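Local atomic coordinates of penicillin binding protein 2X (Streptococcus thermophilus, PDB entry 5U47), a protein that is probably a transpeptidase of the septal division machinery that cross-links adjacent glycan strands of cell wall peptidoglycan and is a likely target of beta-lactams. Residues 53-58 / 102-107. The protein carries 1 engineered substitution. Numbering follows the deposited sequence.
Sequences YAIVST and AYQVSF
Within the N-terminal PBP dimerisation domain, the end of strand 42-55 pairs antiparallel with the short strand 104-105, which enters the sheet after helix 90-97. A54 and V105 form the hydrogen-bonded pair: A54 N to V105 O and V105 N to A54 O both measure 2.9 Å. Beyond it, where the first strand gives way to loop, Y103 O takes two donors, V56 N at 2.8 Å and the longer S57 N at 3.2 Å, the latter on a lone pair in the carbonyl plane. S57 then sets its CB over the centre of the Y103 ring in a CH-pi contact, 3.4 Å from the centroid and 3° off the normal, while its OG, hydrogen-bonded to S59 N, passes over the CE2 side of the same face. I55 CG2 touches Y103 CE1 at 3.9 Å. On the sheet face of I55, Q104 CG, anti to the backbone N (chi1 -172°), lies 3.6 Å from I55 CG1; the chain, extended beyond CG, carries the amide on to Y53 CB, and NE2 donates to L203 O. On the face of A54 and V105, the edge of the F107 ring meets A54 CB through F107 CE1 at 3.7 Å, and L97 of helix 90-97 touches both A54 and F107. Backbone bonds thus fix the strand register, apolar contacts join one face to helix 90-97, and the Q104 amide, though flanked by carbon, has its NE2 satisfied by the carbonyl of L203.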
ATOM      1  N   TYR A  53      17.123 -25.138 -28.352  1.00 43.47           N
ATOM      2  CA  TYR A  53      16.438 -26.155 -29.154  1.00 45.16           C
ATOM      3  C   TYR A  53      17.252 -26.485 -30.385  1.00 44.45           C
ATOM      4  O   TYR A  53      18.074 -25.683 -30.833  1.00 44.04           O
ATOM      5  CB  TYR A  53      15.063 -25.665 -29.609  1.00 45.20           C
ATOM      6  CG  TYR A  53      14.121 -25.391 -28.473  1.00 45.07           C
ATOM      7  CD1 TYR A  53      14.137 -24.157 -27.816  1.00 44.40           C
ATOM      8  CD2 TYR A  53      13.207 -26.350 -28.056  1.00 44.69           C
ATOM      9  CE1 TYR A  53      13.279 -23.895 -26.762  1.00 44.84           C
ATOM     10  CE2 TYR A  53      12.342 -26.097 -27.006  1.00 46.18           C
ATOM     11  CZ  TYR A  53      12.382 -24.867 -26.356  1.00 45.91           C
ATOM     12  OH  TYR A  53      11.524 -24.608 -25.306  1.00 45.31           O
ATOM     13  N   ALA A  54      17.009 -27.671 -30.929  1.00 45.62           N
ATOM     14  CA  ALA A  54      17.687 -28.126 -32.143  1.00 46.43           C
ATOM     15  C   ALA A  54      16.648 -28.698 -33.101  1.00 46.74           C
ATOM     16  O   ALA A  54      15.920 -29.623 -32.744  1.00 47.89           O
ATOM     17  CB  ALA A  54      18.755 -29.168 -31.807  1.00 47.67           C
ATOM     18  N   ILE A  55      16.538 -28.109 -34.291  1.00 46.10           N
ATOM     19  CA  ILE A  55      15.612 -28.616 -35.294  1.00 48.15           C
ATOM     20  C   ILE A  55      16.356 -29.682 -36.104  1.00 48.06           C
ATOM     21  O   ILE A  55      17.362 -29.379 -36.760  1.00 45.73           O
ATOM     22  CB  ILE A  55      15.074 -27.509 -36.213  1.00 48.15           C
ATOM     23  CG1 ILE A  55      14.182 -26.560 -35.408  1.00 47.58           C
ATOM     24  CG2 ILE A  55      14.294 -28.129 -37.381  1.00 49.45           C
ATOM     25  CD1 ILE A  55      13.648 -25.398 -36.220  1.00 48.83           C
ATOM     26  N   VAL A  56      15.852 -30.915 -36.040  1.00 49.53           N
ATOM     27  CA  VAL A  56      16.471 -32.069 -36.730  1.00 51.38           C
ATOM     28  C   VAL A  56      15.689 -32.588 -37.932  1.00 53.53           C
ATOM     29  O   VAL A  56      16.199 -33.445 -38.663  1.00 56.09           O
ATOM     30  CB  VAL A  56      16.691 -33.256 -35.752  1.00 52.81           C
ATOM     31  CG1 VAL A  56      17.689 -32.871 -34.662  1.00 52.09           C
ATOM     32  CG2 VAL A  56      15.370 -33.741 -35.137  1.00 52.33           C
ATOM     33  N   SER A  57      14.463 -32.090 -38.141  1.00 53.91           N
ATOM     34  CA  SER A  57      13.635 -32.558 -39.263  1.00 55.89           C
ATOM     35  C   SER A  57      14.297 -32.316 -40.610  1.00 54.06           C
ATOM     36  O   SER A  57      14.727 -31.196 -40.903  1.00 51.66           O
ATOM     37  CB  SER A  57      12.271 -31.857 -39.280  1.00 57.50           C
ATOM     38  OG  SER A  57      11.493 -32.306 -40.378  1.00 57.03           O
ATOM     39  N   THR A  58      14.362 -33.367 -41.434  1.00 53.30           N
ATOM     40  CA  THR A  58      14.928 -33.249 -42.775  1.00 52.04           C
ATOM     41  C   THR A  58      14.006 -32.420 -43.696  1.00 51.45           C
ATOM     42  O   THR A  58      14.390 -32.057 -44.823  1.00 51.22           O
ATOM     43  CB  THR A  58      15.250 -34.635 -43.387  1.00 53.07           C
ATOM     44  OG1 THR A  58      14.081 -35.460 -43.379  1.00 53.11           O
ATOM     45  CG2 THR A  58      16.342 -35.321 -42.589  1.00 52.59           C
ATOM     46  N   ALA A 102      10.863 -36.765 -34.343  1.00 70.79           N
ATOM     47  CA  ALA A 102      10.931 -35.417 -33.768  1.00 67.19           C
ATOM     48  C   ALA A 102      11.279 -34.353 -34.807  1.00 64.73           C
ATOM     49  O   ALA A 102      12.053 -34.608 -35.744  1.00 64.90           O
ATOM     50  CB  ALA A 102      11.951 -35.384 -32.641  1.00 67.49           C
ATOM     51  N   TYR A 103      10.707 -33.162 -34.627  1.00 59.70           N
ATOM     52  CA  TYR A 103      10.958 -32.043 -35.523  1.00 56.61           C
ATOM     53  C   TYR A 103      12.033 -31.183 -34.863  1.00 53.48           C
ATOM     54  O   TYR A 103      13.133 -30.994 -35.408  1.00 51.49           O
ATOM     55  CB  TYR A 103       9.671 -31.239 -35.784  1.00 57.25           C
ATOM     56  CG  TYR A 103       9.700 -30.464 -37.093  1.00 58.66           C
ATOM     57  CD1 TYR A 103      10.509 -29.337 -37.248  1.00 58.45           C
ATOM     58  CD2 TYR A 103       8.916 -30.866 -38.186  1.00 61.51           C
ATOM     59  CE1 TYR A 103      10.540 -28.631 -38.452  1.00 59.15           C
ATOM     60  CE2 TYR A 103       8.941 -30.167 -39.393  1.00 60.88           C
ATOM     61  CZ  TYR A 103       9.756 -29.047 -39.524  1.00 60.25           C
ATOM     62  OH  TYR A 103       9.797 -28.334 -40.710  1.00 61.12           O
ATOM     63  N   GLN A 104      11.707 -30.699 -33.669  1.00 49.34           N
ATOM     64  CA  GLN A 104      12.597 -29.887 -32.875  1.00 48.38           C
ATOM     65  C   GLN A 104      12.692 -30.525 -31.504  1.00 47.89           C
ATOM     66  O   GLN A 104      11.674 -30.895 -30.921  1.00 46.55           O
ATOM     67  CB  GLN A 104      12.030 -28.467 -32.746  1.00 46.54           C
ATOM     68  CG  GLN A 104      12.970 -27.468 -32.091  1.00 45.61           C
ATOM     69  CD  GLN A 104      12.381 -26.062 -32.049  1.00 44.33           C
ATOM     70  OE1 GLN A 104      11.230 -25.875 -31.654  1.00 43.18           O
ATOM     71  NE2 GLN A 104      13.177 -25.068 -32.439  1.00 43.03           N
ATOM     72  N   VAL A 105      13.911 -30.632 -30.988  1.00 48.70           N
ATOM     73  CA  VAL A 105      14.132 -31.228 -29.680  1.00 50.92           C
ATOM     74  C   VAL A 105      14.791 -30.237 -28.717  1.00 50.68           C
ATOM     75  O   VAL A 105      15.456 -29.277 -29.142  1.00 48.57           O
ATOM     76  CB  VAL A 105      14.988 -32.511 -29.786  1.00 53.51           C
ATOM     77  CG1 VAL A 105      14.378 -33.456 -30.820  1.00 55.04           C
ATOM     78  CG2 VAL A 105      16.439 -32.187 -30.153  1.00 55.04           C
ATOM     79  N   SER A 106      14.592 -30.486 -27.425  1.00 50.58           N
ATOM     80  CA  SER A 106      15.164 -29.672 -26.356  1.00 50.59           C
ATOM     81  C   SER A 106      16.243 -30.493 -25.635  1.00 50.37           C
ATOM     82  O   SER A 106      16.549 -31.613 -26.046  1.00 52.40           O
ATOM     83  CB  SER A 106      14.063 -29.194 -25.406  1.00 51.70           C
ATOM     84  OG  SER A 106      13.355 -30.288 -24.859  1.00 56.08           O
ATOM     85  N   PHE A 107      16.813 -29.945 -24.566  1.00 47.97           N
ATOM     86  CA  PHE A 107      17.922 -30.602 -23.879  1.00 49.51           C
ATOM     87  C   PHE A 107      17.821 -30.591 -22.351  1.00 50.26           C
ATOM     88  O   PHE A 107      18.841 -30.536 -21.655  1.00 50.25           O
ATOM     89  CB  PHE A 107      19.244 -29.975 -24.364  1.00 49.25           C
ATOM     90  CG  PHE A 107      19.508 -30.193 -25.830  1.00 49.20           C
ATOM     91  CD1 PHE A 107      19.021 -29.303 -26.787  1.00 49.02           C
ATOM     92  CD2 PHE A 107      20.223 -31.301 -26.260  1.00 49.84           C
ATOM     93  CE1 PHE A 107      19.250 -29.518 -28.139  1.00 49.85           C
ATOM     94  CE2 PHE A 107      20.451 -31.519 -27.608  1.00 50.76           C
ATOM     95  CZ  PHE A 107      19.970 -30.628 -28.551  1.00 50.00           C
TER